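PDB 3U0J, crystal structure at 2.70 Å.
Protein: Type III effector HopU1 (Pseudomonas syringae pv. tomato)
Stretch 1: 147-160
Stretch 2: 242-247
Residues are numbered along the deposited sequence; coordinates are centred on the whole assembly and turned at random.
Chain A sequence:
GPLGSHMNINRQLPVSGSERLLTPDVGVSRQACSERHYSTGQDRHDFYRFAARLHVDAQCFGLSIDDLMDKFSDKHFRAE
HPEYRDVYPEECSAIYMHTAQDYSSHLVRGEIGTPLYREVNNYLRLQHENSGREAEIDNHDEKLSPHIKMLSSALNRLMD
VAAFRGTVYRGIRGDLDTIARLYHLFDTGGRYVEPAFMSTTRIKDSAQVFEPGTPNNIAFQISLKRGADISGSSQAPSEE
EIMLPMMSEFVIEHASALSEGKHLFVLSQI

Stretch 1, residues 147-160: HIKMLSSALNRLMD
Stretch 2, residues 242-247: IMLPMM

Residues 147-160 of HopU1 form an unbroken piece of a helix that extends beyond both ends of the stretch. Its i to i-4 ladder of backbone hydrogen bonds runs from Leu151 N to His147 O (2.9 Å) through Asp160 N to Asn156 O (2.9 Å), with phi mostly near -60° (-84° at His147) and psi mostly between -30° and -50°. Against it lies 242-247: Ile242 and Met243 end a strand (phi/psi -116/143 at Met243), Leu244, Pro245 and Met246 stay extended at -105/151, -65/157 and -42/149, and Met247 turns to 60/41. The register is set by Ser152 and Pro245, whose CA atoms lie 6.3 Å apart. No direct hydrogen bond joins the stretches, which together bury 342 Å²; the contact is mainly apolar packing.

His147 is out of reach, so the contact begins at Ile148. Its CA-CB bond points sideways, and with chi1 m and chi2 t its CG2 lies 3.7 Å from Met246 SD. A branched aliphatic chain suits this buried site, where it meets the thioether of a flexible partner. Met246 also starts sideways, but chi1 m and chi2 t, with chi3 at -28°, bring its end nearer the helix.

Lys149 points away, and Met150 is out of reach. One turn beyond Ile148, Leu151 points toward the second stretch. Its chi angles, -138° and -147°, lie between wells, and its CD1 packs 3.8 Å from Met243 SD. Met243 points back toward the helix, its t, t, m chain long enough to span the gap.

Ser152, sideways with chi1 m, is the polar element. A water lies 3.0 Å from Ser152 OG and accepts a hydrogen bond from Met246 N at 2.8 Å, linking the helix to a backbone amide in the loop. Ser152 OG is also 3.1 Å from Ile148 O, one turn back, and 4.2 Å from Met246 SD. A small hydroxyl side chain fits here, keeping its oxygen close to the helix while reaching the water.

Ser153 and Ala154 are out of reach. Leu155 points toward the other stretch and has 66 Å² covered, the largest share on the helix. With chi1 m and chi2 t, its CD1 meets Met243 CG at 3.9 Å, Leu244 O at 3.7 Å and Pro245 N at 4.0 Å. The methyl thus packs against both a side chain and the extended backbone. Leu244 itself directs its CA-CB bond away from the helix, so its nearest contact is through the carbonyl.

Asn156 starts sideways and its end comes nearer, yet Asn156 OD1 remains 5.2 Å from Pro245 CG; its ND2 is hydrogen-bonded elsewhere in the structure. Arg157 and Leu158 are out of reach. Met159 closes the contact, pointing toward the loop with chi angles m, t, m. Its CE lies 3.5 Å from Pro245 CG, a long, pliable chain laid against a rigid ring with C-gamma exo pucker. Asp160, exposed, takes no part.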

# COMPACT_ATOMS: atom_id res chain seq x y z
N HIS A 147 2.18 12.53 -3.93
CA HIS A 147 2.46 11.10 -3.80
C HIS A 147 1.17 10.27 -3.76
O HIS A 147 1.10 9.16 -4.31
CB HIS A 147 3.29 10.83 -2.54
CG HIS A 147 3.52 9.37 -2.27
ND1 HIS A 147 4.56 8.66 -2.84
CD2 HIS A 147 2.86 8.50 -1.47
CE1 HIS A 147 4.52 7.41 -2.41
NE2 HIS A 147 3.50 7.29 -1.58
N ILE A 148 0.16 10.79 -3.09
CA ILE A 148 -1.07 10.02 -3.01
C ILE A 148 -1.58 9.81 -4.41
O ILE A 148 -1.98 8.70 -4.78
CB ILE A 148 -2.13 10.72 -2.14
CG1 ILE A 148 -1.70 10.69 -0.67
CG2 ILE A 148 -3.45 10.03 -2.31
CD1 ILE A 148 -2.50 11.57 0.25
N LYS A 149 -1.52 10.88 -5.21
CA LYS A 149 -2.05 10.84 -6.55
C LYS A 149 -1.20 9.93 -7.41
O LYS A 149 -1.72 9.12 -8.16
CB LYS A 149 -2.18 12.24 -7.16
CG LYS A 149 -3.04 13.21 -6.34
CD LYS A 149 -3.52 14.40 -7.17
CE LYS A 149 -2.37 15.16 -7.83
NZ LYS A 149 -2.84 16.22 -8.79
N MET A 150 0.12 10.04 -7.28
CA MET A 150 0.99 9.24 -8.12
C MET A 150 0.77 7.76 -7.84
O MET A 150 0.66 6.97 -8.78
CB MET A 150 2.46 9.63 -7.96
CG MET A 150 3.31 9.41 -9.23
SD MET A 150 2.62 9.99 -10.80
CE MET A 150 3.54 8.93 -11.83
N LEU A 151 0.66 7.39 -6.56
CA LEU A 151 0.47 5.99 -6.20
C LEU A 151 -0.87 5.48 -6.72
O LEU A 151 -0.96 4.38 -7.28
CB LEU A 151 0.54 5.79 -4.69
CG LEU A 151 1.30 4.57 -4.15
CD1 LEU A 151 0.67 4.06 -2.88
CD2 LEU A 151 1.43 3.46 -5.14
N SER A 152 -1.92 6.28 -6.54
CA SER A 152 -3.21 5.91 -7.07
C SER A 152 -3.11 5.64 -8.57
O SER A 152 -3.54 4.60 -9.05
CB SER A 152 -4.25 6.99 -6.79
OG SER A 152 -4.51 7.11 -5.41
N SER A 153 -2.52 6.57 -9.31
CA SER A 153 -2.37 6.38 -10.75
C SER A 153 -1.62 5.10 -11.05
O SER A 153 -2.01 4.34 -11.93
CB SER A 153 -1.65 7.57 -11.39
OG SER A 153 -1.53 7.40 -12.79
N ALA A 154 -0.54 4.85 -10.31
CA ALA A 154 0.26 3.66 -10.55
C ALA A 154 -0.62 2.43 -10.47
O ALA A 154 -0.62 1.59 -11.39
CB ALA A 154 1.39 3.57 -9.57
N LEU A 155 -1.35 2.31 -9.37
CA LEU A 155 -2.18 1.13 -9.18
C LEU A 155 -3.23 1.05 -10.28
O LEU A 155 -3.56 -0.02 -10.74
CB LEU A 155 -2.83 1.12 -7.81
CG LEU A 155 -1.93 1.41 -6.60
CD1 LEU A 155 -2.72 1.25 -5.30
CD2 LEU A 155 -0.67 0.55 -6.56
N ASN A 156 -3.75 2.19 -10.72
CA ASN A 156 -4.75 2.17 -11.77
C ASN A 156 -4.18 1.66 -13.11
O ASN A 156 -4.76 0.75 -13.71
CB ASN A 156 -5.45 3.54 -11.93
CG ASN A 156 -6.59 3.75 -10.91
OD1 ASN A 156 -7.18 2.80 -10.43
ND2 ASN A 156 -6.91 5.01 -10.61
N ARG A 157 -3.05 2.24 -13.55
CA ARG A 157 -2.32 1.78 -14.73
C ARG A 157 -2.10 0.27 -14.67
O ARG A 157 -2.31 -0.43 -15.65
CB ARG A 157 -0.94 2.43 -14.78
CG ARG A 157 -0.69 3.55 -15.79
CD ARG A 157 -1.51 4.71 -15.45
NE ARG A 157 -0.93 6.04 -15.66
CZ ARG A 157 -1.22 6.84 -16.69
NH1 ARG A 157 -1.99 6.40 -17.68
NH2 ARG A 157 -0.74 8.06 -16.74
N LEU A 158 -1.66 -0.24 -13.52
CA LEU A 158 -1.36 -1.67 -13.40
C LEU A 158 -2.60 -2.55 -13.35
O LEU A 158 -2.64 -3.60 -13.99
CB LEU A 158 -0.50 -1.96 -12.16
CG LEU A 158 0.98 -1.57 -12.13
CD1 LEU A 158 1.50 -1.59 -10.69
CD2 LEU A 158 1.83 -2.46 -13.04
N MET A 159 -3.59 -2.16 -12.57
CA MET A 159 -4.82 -2.94 -12.56
C MET A 159 -5.43 -2.94 -13.98
O MET A 159 -6.07 -3.89 -14.38
CB MET A 159 -5.80 -2.43 -11.48
CG MET A 159 -5.46 -2.91 -10.07
SD MET A 159 -6.65 -2.44 -8.80
CE MET A 159 -6.56 -0.68 -9.04
N ASP A 160 -5.20 -1.89 -14.76
CA ASP A 160 -5.78 -1.84 -16.10
C ASP A 160 -5.27 -2.94 -17.00
O ASP A 160 -6.01 -3.45 -17.84
CB ASP A 160 -5.54 -0.50 -16.78
CG ASP A 160 -6.50 0.56 -16.31
OD1 ASP A 160 -7.49 0.18 -15.64
OD2 ASP A 160 -6.27 1.75 -16.61
N ILE A 242 0.34 -7.55 -3.16
CA ILE A 242 -0.75 -6.99 -3.91
C ILE A 242 -1.23 -5.78 -3.09
O ILE A 242 -1.40 -5.91 -1.87
CB ILE A 242 -1.88 -8.00 -3.99
CG1 ILE A 242 -1.39 -9.30 -4.63
CG2 ILE A 242 -3.04 -7.43 -4.75
CD1 ILE A 242 -0.78 -9.10 -5.98
N MET A 243 -1.41 -4.62 -3.73
CA MET A 243 -1.80 -3.38 -3.03
C MET A 243 -3.18 -2.95 -3.51
O MET A 243 -3.51 -3.15 -4.68
CB MET A 243 -0.75 -2.28 -3.28
CG MET A 243 -0.96 -0.93 -2.53
SD MET A 243 0.38 0.30 -2.71
CE MET A 243 1.64 -0.38 -1.64
N LEU A 244 -4.02 -2.42 -2.61
CA LEU A 244 -5.36 -1.97 -3.00
C LEU A 244 -5.43 -0.46 -3.06
O LEU A 244 -4.73 0.22 -2.33
CB LEU A 244 -6.41 -2.44 -2.00
CG LEU A 244 -6.81 -3.92 -1.99
CD1 LEU A 244 -6.65 -4.48 -3.37
CD2 LEU A 244 -5.92 -4.68 -1.06
N PRO A 245 -6.30 0.09 -3.91
CA PRO A 245 -6.53 1.54 -3.97
C PRO A 245 -7.14 2.05 -2.66
O PRO A 245 -7.77 1.27 -1.96
CB PRO A 245 -7.57 1.69 -5.08
CG PRO A 245 -7.53 0.41 -5.86
CD PRO A 245 -7.15 -0.64 -4.87
N MET A 246 -6.98 3.34 -2.36
CA MET A 246 -7.64 3.99 -1.22
C MET A 246 -9.11 3.53 -1.08
O MET A 246 -9.78 3.24 -2.08
CB MET A 246 -7.62 5.51 -1.38
CG MET A 246 -6.26 6.17 -1.33
SD MET A 246 -6.40 7.91 -1.78
CE MET A 246 -7.82 7.89 -2.86
N MET A 247 -9.61 3.49 0.16
CA MET A 247 -11.02 3.21 0.42
C MET A 247 -11.50 1.85 -0.09
O MET A 247 -12.61 1.74 -0.62
CB MET A 247 -11.93 4.31 -0.13
CG MET A 247 -12.08 5.49 0.82
SD MET A 247 -12.71 5.04 2.45
CE MET A 247 -11.97 6.32 3.43
O HOH W 1 -6.28 4.76 -4.66